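PDB 4PHR: putative glycosyltransferase (GalT1) from Streptococcus parasanguinis, which probably transfers sugars from nucleotide-sugar donors, this chain being its GT-D-fold glycosyltransferase domain, caught with UDP and manganese. Local coordinates for residues S120-D125 with D230-W235. Residues are numbered along the deposited sequence; the frame is centred on the assembly and turned at random.
Sequences SRPYID and DSEYEW. With UDP (uridine-5'-diphosphate), chain B.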
loop_
_atom_site.group_PDB
_atom_site.type_symbol
_atom_site.label_atom_id
_atom_site.label_comp_id
_atom_site.label_asym_id
_atom_site.label_seq_id
_atom_site.Cartn_x
_atom_site.Cartn_y
_atom_site.Cartn_z
ATOM N N SER A 120 -3.545 2.024 3.949
ATOM C CA SER A 120 -2.452 2.958 3.671
ATOM C C SER A 120 -2.976 4.373 3.429
ATOM O O SER A 120 -2.191 5.303 3.276
ATOM C CB SER A 120 -1.637 2.509 2.453
ATOM O OG SER A 120 -2.456 2.530 1.292
ATOM N N ARG A 121 -4.304 4.522 3.399
ATOM C CA ARG A 121 -4.949 5.769 2.966
ATOM C C ARG A 121 -6.033 6.211 3.965
ATOM O O ARG A 121 -7.217 6.264 3.636
ATOM C CB ARG A 121 -5.566 5.580 1.571
ATOM C CG ARG A 121 -4.662 4.913 0.524
ATOM C CD ARG A 121 -3.387 5.702 0.264
ATOM N NE ARG A 121 -3.689 7.091 -0.054
ATOM C CZ ARG A 121 -3.420 7.678 -1.212
ATOM N NH1 ARG A 121 -2.810 7.008 -2.183
ATOM N NH2 ARG A 121 -3.746 8.952 -1.382
ATOM N N PRO A 122 -5.629 6.530 5.199
ATOM C CA PRO A 122 -6.611 6.676 6.280
ATOM C C PRO A 122 -7.085 8.104 6.530
ATOM O O PRO A 122 -7.644 8.346 7.597
ATOM C CB PRO A 122 -5.831 6.193 7.516
ATOM C CG PRO A 122 -4.441 5.783 7.012
ATOM C CD PRO A 122 -4.259 6.503 5.726
ATOM N N TYR A 123 -6.873 9.031 5.600
ATOM C CA TYR A 123 -7.151 10.432 5.926
ATOM C C TYR A 123 -7.736 11.304 4.812
ATOM O O TYR A 123 -8.856 11.804 4.937
ATOM C CB TYR A 123 -5.877 11.092 6.490
ATOM C CG TYR A 123 -6.023 12.573 6.804
ATOM C CD1 TYR A 123 -6.688 13.000 7.945
ATOM C CD2 TYR A 123 -5.486 13.539 5.962
ATOM C CE1 TYR A 123 -6.830 14.345 8.229
ATOM C CE2 TYR A 123 -5.625 14.890 6.236
ATOM C CZ TYR A 123 -6.295 15.286 7.373
ATOM O OH TYR A 123 -6.437 16.629 7.659
ATOM N N ILE A 124 -6.981 11.510 3.739
ATOM C CA ILE A 124 -7.253 12.646 2.848
ATOM C C ILE A 124 -8.578 12.566 2.079
ATOM O O ILE A 124 -9.206 13.596 1.814
ATOM C CB ILE A 124 -6.069 12.925 1.874
ATOM C CG1 ILE A 124 -6.096 14.379 1.382
ATOM C CG2 ILE A 124 -6.078 11.936 0.726
ATOM C CD1 ILE A 124 -5.818 15.401 2.464
ATOM N N ASP A 125 -9.016 11.357 1.741
ATOM C CA ASP A 125 -10.240 11.209 0.959
ATOM C C ASP A 125 -11.516 11.109 1.794
ATOM O O ASP A 125 -12.613 11.068 1.250
ATOM C CB ASP A 125 -10.137 10.016 0.000
ATOM C CG ASP A 125 -9.341 10.341 -1.258
ATOM O OD1 ASP A 125 -9.119 11.540 -1.540
ATOM O OD2 ASP A 125 -8.949 9.397 -1.972
ATOM N N ASP A 230 3.041 7.243 4.226
ATOM C CA ASP A 230 3.769 8.432 4.656
ATOM C C ASP A 230 3.105 9.738 4.221
ATOM O O ASP A 230 3.039 10.693 5.002
ATOM C CB ASP A 230 5.217 8.422 4.165
ATOM C CG ASP A 230 5.983 9.647 4.630
ATOM O OD1 ASP A 230 6.546 9.612 5.750
ATOM O OD2 ASP A 230 6.005 10.652 3.882
ATOM N N SER A 231 2.648 9.795 2.970
ATOM C CA SER A 231 1.975 10.994 2.474
ATOM C C SER A 231 0.740 11.279 3.304
ATOM O O SER A 231 0.486 12.428 3.683
ATOM C CB SER A 231 1.545 10.826 1.014
ATOM O OG SER A 231 2.663 10.720 0.158
ATOM N N GLU A 232 -0.042 10.233 3.563
ATOM C CA GLU A 232 -1.276 10.378 4.328
ATOM C C GLU A 232 -0.978 10.858 5.750
ATOM O O GLU A 232 -1.678 11.725 6.292
ATOM C CB GLU A 232 -2.048 9.060 4.330
ATOM C CG GLU A 232 -2.652 8.727 2.960
ATOM C CD GLU A 232 -4.093 9.199 2.819
ATOM O OE1 GLU A 232 -4.614 9.840 3.757
ATOM O OE2 GLU A 232 -4.713 8.922 1.768
ATOM N N TYR A 233 0.078 10.325 6.353
ATOM C CA TYR A 233 0.440 10.741 7.696
ATOM C C TYR A 233 0.881 12.204 7.709
ATOM O O TYR A 233 0.518 12.956 8.606
ATOM C CB TYR A 233 1.527 9.834 8.281
ATOM C CG TYR A 233 1.780 10.087 9.746
ATOM C CD1 TYR A 233 0.783 9.866 10.688
ATOM C CD2 TYR A 233 3.009 10.564 10.191
ATOM C CE1 TYR A 233 1.006 10.109 12.040
ATOM C CE2 TYR A 233 3.239 10.806 11.539
ATOM C CZ TYR A 233 2.236 10.568 12.454
ATOM O OH TYR A 233 2.463 10.815 13.795
ATOM N N GLU A 234 1.659 12.615 6.713
ATOM C CA GLU A 234 2.091 14.013 6.635
ATOM C C GLU A 234 0.890 14.944 6.472
ATOM O O GLU A 234 0.800 15.985 7.121
ATOM C CB GLU A 234 3.065 14.217 5.470
ATOM C CG GLU A 234 4.419 13.547 5.651
ATOM C CD GLU A 234 5.446 14.447 6.284
ATOM O OE1 GLU A 234 5.130 15.625 6.543
ATOM O OE2 GLU A 234 6.573 13.969 6.517
ATOM N N TRP A 235 -0.049 14.564 5.607
ATOM C CA TRP A 235 -1.251 15.377 5.419
ATOM C C TRP A 235 -2.057 15.464 6.721
ATOM O O TRP A 235 -2.544 16.532 7.098
ATOM C CB TRP A 235 -2.110 14.794 4.297
ATOM C CG TRP A 235 -1.549 15.000 2.931
ATOM C CD1 TRP A 235 -0.788 16.053 2.505
ATOM C CD2 TRP A 235 -1.713 14.140 1.794
ATOM N NE1 TRP A 235 -0.478 15.905 1.178
ATOM C CE2 TRP A 235 -1.027 14.736 0.718
ATOM C CE3 TRP A 235 -2.366 12.918 1.584
ATOM C CZ2 TRP A 235 -0.974 14.157 -0.546
ATOM C CZ3 TRP A 235 -2.315 12.344 0.322
ATOM C CH2 TRP A 235 -1.624 12.967 -0.727
HETATM N N1 UDP B . 7.161 3.159 -5.515
HETATM C C2 UDP B . 8.510 2.989 -5.704
HETATM N N3 UDP B . 8.968 2.350 -6.831
HETATM C C4 UDP B . 8.087 1.873 -7.771
HETATM C C5 UDP B . 6.715 2.039 -7.582
HETATM C C6 UDP B . 6.291 2.816 -6.510
HETATM O O2 UDP B . 9.318 3.428 -4.885
HETATM O O4 UDP B . 8.547 1.280 -8.754
HETATM C "C1'" UDP B . 6.695 3.772 -4.261
HETATM C "C2'" UDP B . 6.199 5.193 -4.265
HETATM O "O2'" UDP B . 7.282 6.099 -4.224
HETATM C "C3'" UDP B . 5.390 5.210 -2.986
HETATM C "C4'" UDP B . 4.815 3.804 -2.930
HETATM O "O4'" UDP B . 5.570 3.018 -3.856
HETATM O "O3'" UDP B . 6.243 5.391 -1.877
HETATM C "C5'" UDP B . 3.333 3.779 -3.284
HETATM O "O5'" UDP B . 2.891 2.428 -3.287
HETATM P PA UDP B . 1.378 2.022 -3.659
HETATM O O1A UDP B . 1.115 2.341 -5.075
HETATM O O2A UDP B . 1.227 0.601 -3.265
HETATM O O3A UDP B . 0.533 3.031 -2.713
HETATM P PB UDP B . -1.054 3.165 -2.370
HETATM O O1B UDP B . -1.525 4.364 -3.122
HETATM O O2B UDP B . -1.070 3.386 -0.904
HETATM O O3B UDP B . -1.756 1.918 -2.810
HETATM O O HOH W 1 -7.480 8.845 1.906
#
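A buried carboxylate grips a turning loop here: Glu232, on helix 229-238, reaches into residues 120-125, the loop that leaves strand 115-116 beside the UDP diphosphate. Its chain bends at chi2 (-94°), and each oxygen takes a separate job. Glu232 OE1 receives the Ile124 N-H on its syn lone pair, OE1 to N 2.9 Å, and a weak, bent bond from Tyr123 N, so two successive amides converge on one atom. Glu232 OE2 turns its anti lone pair to Arg121 NE, a nearly straight hydrogen bond of 2.8 Å within a salt bridge, lying in the guanidinium plane; a weaker bond comes from NH2, which also pairs with Glu253. A water clips OE2 to Arg121 O and Asp125 N. Farther along the helix, Trp235 sets CE3 against Ile124 CB at 3.7 Å, while its CB meets the Tyr123 ring at CD2. Held by Glu232 at NE and by Glu253 at NH2, the guanidinium presents NH1 to UDP O1B, Arg121 NH1 to O1B 3.1 Å, and Ser120 OG donates to UDP O2B at 2.7 Å. The arginine and the two amide N-H groups would be expected to keep the buried Glu232 carboxylate ionised. Glu232 thus sits in the second shell, where with Glu253 it probably positions the UDP-binding Arg121, in the diphosphate-binding site of a GT-D-fold glycosyltransferase domain.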